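Local coordinates for uncharacterized protein BF1531 (Bacteroides fragilis, PDB 3SLR) that binds magnesium through a HAD-like phosphatase domain joined to an FkbH-type N-terminal domain and is probably a hydrolase acting on ester bonds, at residues P357-P360 with G361-L364; L89-K92 with H93-N97; L158-I161 with S162-Y165. All blocks are in the same frame, centred on the assembly; numbering follows the deposited sequence.

Contact 1 (P357-P360 with G361-L364); sequences PEDP and GDYL
Y363 lays its ring over the backbone of P360: the CA of P360 stands 3.5 Å from the centroid of the Y363 ring and only 8° off the ring normal, a CH-pi contact centred on the face. The two side chains run alongside each other in the same direction, with P360 CB 3.9 Å from Y363 CE2. With CG beside the backbone N (chi1 -75°), the tyrosine folds back over the preceding turn. The carbonyl O of P357 lies at the edge of the same ring, in its plane, 3.1 Å from Y363 CE1. P357 adds its CG, 4.0 Å from Y363 CD1. A water donates both to the carbonyl O of E358 and to Y363 OH, and that hydroxyl is also hydrogen-bonded to N231 O, so the polar end of the ring has two anchors.

The turn itself is closed by D359. Its OD1 accepts from G361 N at 2.9 Å, and its carbonyl O accepts from D362 N at 2.8 Å. The carboxylates of D359 and D362 come within 4.5 Å of each other (OD2 to OD2), a spacing at which two like charges would probably repel mildly. D359 thus makes an Asx turn overlapping a beta-turn in the loop that runs into helix 363-368, whose first tyrosine touches the magnesium ligand D336 of the HAD-like domain.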
loop_
_atom_site.group_PDB
_atom_site.type_symbol
_atom_site.label_atom_id
_atom_site.label_comp_id
_atom_site.label_asym_id
_atom_site.label_seq_id
_atom_site.Cartn_x
_atom_site.Cartn_y
_atom_site.Cartn_z
ATOM N N PRO A 357 0.207 -8.357 -15.605
ATOM C CA PRO A 357 -0.715 -8.519 -16.731
ATOM C C PRO A 357 0.070 -8.619 -18.033
ATOM O O PRO A 357 1.247 -8.267 -18.068
ATOM C CB PRO A 357 -1.522 -7.217 -16.704
ATOM C CG PRO A 357 -0.574 -6.207 -16.115
ATOM C CD PRO A 357 0.191 -6.987 -15.059
ATOM N N GLU A 358 -0.569 -9.092 -19.095
ATOM C CA GLU A 358 0.139 -9.299 -20.351
ATOM C C GLU A 358 0.563 -7.998 -21.043
ATOM O O GLU A 358 1.625 -7.929 -21.674
ATOM C CB GLU A 358 -0.683 -10.192 -21.280
ATOM C CG GLU A 358 0.136 -11.318 -21.893
ATOM C CD GLU A 358 -0.664 -12.592 -22.093
ATOM O OE1 GLU A 358 -1.721 -12.751 -21.438
ATOM O OE2 GLU A 358 -0.231 -13.433 -22.910
ATOM N N ASP A 359 -0.250 -6.956 -20.916
ATOM C CA ASP A 359 0.049 -5.693 -21.576
ATOM C C ASP A 359 0.946 -4.811 -20.705
ATOM O O ASP A 359 0.568 -4.448 -19.590
ATOM C CB ASP A 359 -1.263 -4.968 -21.883
ATOM C CG ASP A 359 -1.085 -3.792 -22.818
ATOM O OD1 ASP A 359 0.012 -3.193 -22.854
ATOM O OD2 ASP A 359 -2.071 -3.455 -23.513
ATOM N N PRO A 360 2.145 -4.474 -21.200
ATOM C CA PRO A 360 3.068 -3.639 -20.422
ATOM C C PRO A 360 2.479 -2.284 -20.032
ATOM O O PRO A 360 2.909 -1.687 -19.041
ATOM C CB PRO A 360 4.259 -3.463 -21.374
ATOM C CG PRO A 360 4.216 -4.673 -22.236
ATOM C CD PRO A 360 2.754 -4.920 -22.470
ATOM N N GLY A 361 1.511 -1.799 -20.807
ATOM C CA GLY A 361 0.850 -0.544 -20.498
ATOM C C GLY A 361 0.046 -0.621 -19.214
ATOM O O GLY A 361 -0.387 0.400 -18.679
ATOM N N ASP A 362 -0.143 -1.837 -18.716
ATOM C CA ASP A 362 -0.932 -2.071 -17.511
ATOM C C ASP A 362 -0.081 -2.497 -16.314
ATOM O O ASP A 362 -0.618 -2.696 -15.230
ATOM C CB ASP A 362 -1.982 -3.163 -17.772
ATOM C CG ASP A 362 -3.078 -2.711 -18.724
ATOM O OD1 ASP A 362 -3.293 -1.486 -18.845
ATOM O OD2 ASP A 362 -3.731 -3.581 -19.341
ATOM N N TYR A 363 1.225 -2.680 -16.518
ATOM C CA TYR A 363 2.100 -3.152 -15.440
ATOM C C TYR A 363 2.007 -2.259 -14.208
ATOM O O TYR A 363 1.812 -2.727 -13.092
ATOM C CB TYR A 363 3.569 -3.152 -15.871
ATOM C CG TYR A 363 4.011 -4.245 -16.818
ATOM C CD1 TYR A 363 3.148 -5.257 -17.212
ATOM C CD2 TYR A 363 5.316 -4.258 -17.314
ATOM C CE1 TYR A 363 3.578 -6.256 -18.086
ATOM C CE2 TYR A 363 5.749 -5.237 -18.187
ATOM C CZ TYR A 363 4.878 -6.236 -18.566
ATOM O OH TYR A 363 5.319 -7.217 -19.429
ATOM N N LEU A 364 2.183 -0.964 -14.415
ATOM C CA LEU A 364 2.380 -0.086 -13.277
ATOM C C LEU A 364 1.102 0.033 -12.452
ATOM O O LEU A 364 1.132 -0.094 -11.223
ATOM C CB LEU A 364 2.894 1.276 -13.736
ATOM C CG LEU A 364 3.583 2.136 -12.679
ATOM C CD1 LEU A 364 4.693 1.348 -11.976
ATOM C CD2 LEU A 364 4.143 3.405 -13.321
HETATM O O HOH W 1 3.843 -9.195 -20.480
HETATM O O HOH W 2 -3.054 -6.859 -19.900
HETATM O O HOH W 3 2.620 0.276 -17.002
#

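Contact 2 (L89-K92 with H93-N97); sequences LLEK and HSLVN
S94 turns its hydroxyl back on the helix it belongs to: S94 OG donates to the carbonyl O of E91 at 2.8 Å, from 19° outside the carbonyl plane. With chi1 at 77°, OG sits between the backbone N and the carbonyl carbon, which brings it to the oxygen one turn earlier. The backbone is firm here, since H93 N reaches L89 O at 2.9 Å with an N-H...O angle of 166°, and S94 N reaches L90 O at 3.0 Å. H93, like L89, is buried. A water joins H93 ND1, 2.6 Å away, to the carbonyl O of L90, while NE2 is hydrogen-bonded to S145 O, so both ring nitrogens have partners.

Past S94 the bonding slackens. L95 N makes only weak bonds, to E91 O and to K92 O, each at 3.4 Å. On this exposed side L95 CD1 rests on E91 CG at 4.0 Å, the two side chains crossing at a slant, and the methyls of V96 approach no nearer than 3.9 Å (CG2) to K92 O.

The buried side faces two helices. L89 and L90 lie on F147 of helix 147-164, whose ring also meets H93 edge-to-face; L89 and H93 both touch L104 of helix 104-118, and L89 reaches R108 there, which the exposed K92 also touches from the rim.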
loop_
_atom_site.group_PDB
_atom_site.type_symbol
_atom_site.label_atom_id
_atom_site.label_comp_id
_atom_site.label_asym_id
_atom_site.label_seq_id
_atom_site.Cartn_x
_atom_site.Cartn_y
_atom_site.Cartn_z
ATOM N N LEU A 89 -18.035 12.529 8.716
ATOM C CA LEU A 89 -17.531 13.890 8.881
ATOM C C LEU A 89 -18.363 14.852 8.025
ATOM O O LEU A 89 -18.626 15.983 8.426
ATOM C CB LEU A 89 -16.044 13.979 8.498
ATOM C CG LEU A 89 -15.360 15.339 8.739
ATOM C CD1 LEU A 89 -15.243 15.632 10.233
ATOM C CD2 LEU A 89 -13.991 15.388 8.080
ATOM N N LEU A 90 -18.763 14.386 6.842
ATOM C CA LEU A 90 -19.637 15.145 5.948
ATOM C C LEU A 90 -20.948 15.464 6.657
ATOM O O LEU A 90 -21.440 16.595 6.599
ATOM C CB LEU A 90 -19.919 14.331 4.680
ATOM C CG LEU A 90 -20.661 15.023 3.538
ATOM C CD1 LEU A 90 -19.773 16.068 2.921
ATOM C CD2 LEU A 90 -21.072 13.986 2.481
ATOM N N GLU A 91 -21.518 14.474 7.346
ATOM C CA GLU A 91 -22.732 14.723 8.111
ATOM C C GLU A 91 -22.490 15.730 9.234
ATOM O O GLU A 91 -23.282 16.657 9.432
ATOM C CB GLU A 91 -23.318 13.428 8.672
ATOM C CG GLU A 91 -24.493 13.715 9.599
ATOM C CD GLU A 91 -25.321 12.493 9.930
ATOM O OE1 GLU A 91 -24.735 11.436 10.214
ATOM O OE2 GLU A 91 -26.562 12.599 9.919
ATOM N N LYS A 92 -21.399 15.558 9.967
ATOM C CA LYS A 92 -21.048 16.480 11.049
ATOM C C LYS A 92 -20.981 17.922 10.550
ATOM O O LYS A 92 -21.552 18.838 11.148
ATOM C CB LYS A 92 -19.718 16.057 11.676
ATOM C CG LYS A 92 -19.256 16.888 12.856
ATOM C CD LYS A 92 -17.995 16.265 13.476
ATOM C CE LYS A 92 -17.593 16.959 14.764
ATOM N NZ LYS A 92 -17.466 18.418 14.552
ATOM N N HIS A 93 -20.285 18.104 9.435
ATOM C CA HIS A 93 -20.144 19.409 8.798
ATOM C C HIS A 93 -21.497 20.006 8.391
ATOM O O HIS A 93 -21.740 21.193 8.575
ATOM C CB HIS A 93 -19.196 19.268 7.594
ATOM C CG HIS A 93 -19.133 20.474 6.703
ATOM N ND1 HIS A 93 -19.988 20.652 5.638
ATOM C CD2 HIS A 93 -18.291 21.536 6.694
ATOM C CE1 HIS A 93 -19.686 21.782 5.019
ATOM N NE2 HIS A 93 -18.659 22.337 5.641
ATOM N N SER A 94 -22.383 19.175 7.854
ATOM C CA SER A 94 -23.640 19.670 7.283
ATOM C C SER A 94 -24.590 20.248 8.335
ATOM O O SER A 94 -25.434 21.081 8.013
ATOM C CB SER A 94 -24.364 18.546 6.540
ATOM O OG SER A 94 -25.001 17.677 7.469
ATOM N N LEU A 95 -24.445 19.807 9.582
ATOM C CA LEU A 95 -25.385 20.175 10.648
ATOM C C LEU A 95 -25.028 21.456 11.409
ATOM O O LEU A 95 -25.800 21.915 12.252
ATOM C CB LEU A 95 -25.539 19.014 11.636
ATOM C CG LEU A 95 -26.136 17.741 11.020
ATOM C CD1 LEU A 95 -26.050 16.547 11.967
ATOM C CD2 LEU A 95 -27.571 17.984 10.586
ATOM N N VAL A 96 -23.870 22.039 11.122
ATOM C CA VAL A 96 -23.437 23.223 11.861
ATOM C C VAL A 96 -23.350 24.466 10.974
ATOM O O VAL A 96 -23.290 24.367 9.748
ATOM C CB VAL A 96 -22.113 22.967 12.609
ATOM C CG1 VAL A 96 -22.292 21.839 13.618
ATOM C CG2 VAL A 96 -20.984 22.638 11.627
ATOM N N ASN A 97 -23.382 25.645 11.591
ATOM C CA ASN A 97 -23.263 26.884 10.829
ATOM C C ASN A 97 -21.818 27.159 10.410
ATOM O O ASN A 97 -20.902 26.409 10.768
ATOM C CB ASN A 97 -23.847 28.073 11.603
ATOM C CG ASN A 97 -23.377 28.121 13.044
ATOM O OD1 ASN A 97 -22.505 27.349 13.449
ATOM N ND2 ASN A 97 -23.958 29.025 13.831
HETATM O O HOH W 4 -21.096 18.477 4.715
#

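Contact 3 (L158-I161 with S162-Y165); sequences LMNI and SQAY
The final turn of helix 147-164 tightens as it ends, with S162 N still bonded to L158 O in the alpha pattern (3.0 Å, 155° at the hydrogen), whereas the bonds from Q163 N to M159 O and from A164 N to N160 O are weak. The carbonyl O of I161 then takes two N-H groups. Y165 N approaches nearly in line with the C=O bond (167° at the oxygen), while A164 N, 3.0 Å from I161 O, comes from 66° out of the carbonyl plane. These i+3 and i+4 donors on one acceptor leave its oxygen doubly gripped.

Among the side chains, S162 OG donates to M159 O at 2.7 Å, tilted modestly from the carbonyl plane. That oxygen also receives the weak bond from Q163 N, and Q163 CG lies 3.5 Å from M159 O. The selenomethionine side chain of M159 leads away to I170 of strand 168-171.

I161 and Y165 form the apolar side. I161 CG2, anti to the backbone N, meets the ring at Y165 CD2, 3.6 Å away. The ring also turns its edge to I161 O, which lies in the ring plane 3.4 Å from Y165 CD2. Beyond the ring, Y165 OH is hydrogen-bonded to E117 and R113 of helix 104-118, and I161 packs on L109 and V112 of that helix. S162 and I161 also touch F168 on strand 168-171. The arrangement is a helix C-terminus leading into the edge strand of a parallel alpha/beta sheet, consistent with the SGNH-hydrolase-like fold of the FkbH N-terminal domain.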
loop_
_atom_site.group_PDB
_atom_site.type_symbol
_atom_site.label_atom_id
_atom_site.label_comp_id
_atom_site.label_asym_id
_atom_site.label_seq_id
_atom_site.Cartn_x
_atom_site.Cartn_y
_atom_site.Cartn_z
ATOM N N LEU A 158 -2.879 16.316 8.483
ATOM C CA LEU A 158 -2.686 14.961 8.981
ATOM C C LEU A 158 -1.313 14.448 8.597
ATOM O O LEU A 158 -0.656 13.760 9.376
ATOM C CB LEU A 158 -3.751 14.010 8.432
ATOM C CG LEU A 158 -5.088 13.952 9.154
ATOM C CD1 LEU A 158 -6.042 13.082 8.340
ATOM C CD2 LEU A 158 -4.904 13.402 10.573
HETATM N N MSE A 159 -0.868 14.769 7.390
HETATM C CA MSE A 159 0.463 14.323 6.993
HETATM C C MSE A 159 1.549 14.985 7.843
HETATM O O MSE A 159 2.539 14.345 8.225
HETATM C CB MSE A 159 0.684 14.557 5.502
HETATM C CG MSE A 159 -0.281 13.746 4.669
HETATM SE SE MSE A 159 0.236 13.710 2.776
HETATM C CE MSE A 159 -1.346 12.755 2.086
ATOM N N ASN A 160 1.356 16.263 8.150
ATOM C CA ASN A 160 2.270 16.965 9.040
ATOM C C ASN A 160 2.268 16.365 10.446
ATOM O O ASN A 160 3.319 16.254 11.075
ATOM C CB ASN A 160 1.975 18.467 9.058
ATOM C CG ASN A 160 2.234 19.124 7.707
ATOM O OD1 ASN A 160 3.071 18.656 6.934
ATOM N ND2 ASN A 160 1.510 20.206 7.417
ATOM N N ILE A 161 1.101 15.947 10.933
ATOM C CA ILE A 161 1.058 15.243 12.213
ATOM C C ILE A 161 1.891 13.958 12.161
ATOM O O ILE A 161 2.638 13.660 13.097
ATOM C CB ILE A 161 -0.385 14.940 12.669
ATOM C CG1 ILE A 161 -1.104 16.238 13.039
ATOM C CG2 ILE A 161 -0.393 13.984 13.872
ATOM C CD1 ILE A 161 -2.570 16.030 13.348
ATOM N N SER A 162 1.799 13.210 11.061
ATOM C CA SER A 162 2.585 11.975 10.952
ATOM C C SER A 162 4.083 12.242 10.963
ATOM O O SER A 162 4.867 11.381 11.365
ATOM C CB SER A 162 2.190 11.140 9.722
ATOM O OG SER A 162 2.699 11.702 8.522
ATOM N N GLN A 163 4.484 13.435 10.534
ATOM C CA GLN A 163 5.910 13.781 10.504
ATOM C C GLN A 163 6.413 14.262 11.869
ATOM O O GLN A 163 7.620 14.305 12.119
ATOM C CB GLN A 163 6.184 14.826 9.417
ATOM C CG GLN A 163 5.997 14.271 8.016
ATOM C CD GLN A 163 6.097 15.316 6.930
ATOM O OE1 GLN A 163 6.652 16.400 7.128
ATOM N NE2 GLN A 163 5.552 14.996 5.760
ATOM N N ALA A 164 5.482 14.603 12.751
ATOM C CA ALA A 164 5.809 15.128 14.068
ATOM C C ALA A 164 5.773 14.029 15.129
ATOM O O ALA A 164 6.471 14.114 16.147
ATOM C CB ALA A 164 4.836 16.244 14.443
ATOM N N TYR A 165 4.956 13.003 14.894
ATOM C CA TYR A 165 4.767 11.930 15.876
ATOM C C TYR A 165 5.154 10.582 15.289
ATOM O O TYR A 165 4.417 10.017 14.476
ATOM C CB TYR A 165 3.308 11.860 16.338
ATOM C CG TYR A 165 2.785 13.077 17.078
ATOM C CD1 TYR A 165 2.860 13.157 18.462
ATOM C CD2 TYR A 165 2.180 14.126 16.396
ATOM C CE1 TYR A 165 2.366 14.259 19.145
ATOM C CE2 TYR A 165 1.684 15.227 17.067
ATOM C CZ TYR A 165 1.778 15.291 18.441
ATOM O OH TYR A 165 1.275 16.389 19.114
#

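In the fold
Contacts 2 and 3 both belong to the FkbH N-terminal domain, with centres about 25 Å apart and nearest atoms about 8 Å apart. They do not touch, but share neighbours: contact 2 packs on F147, L151 and L154 of helix 147-164, whose last turn is contact 3, and both lean on helix 104-118. Contact 1 lies in the HAD-like part, centres about 42 Å from contact 2 and about 35 Å from contact 3, on the opposite side of the chain's centre from the latter. It alone is near the metal site: the Y363 side chain is about 7 Å from a magnesium ion and about 3 Å from the side chain of D336.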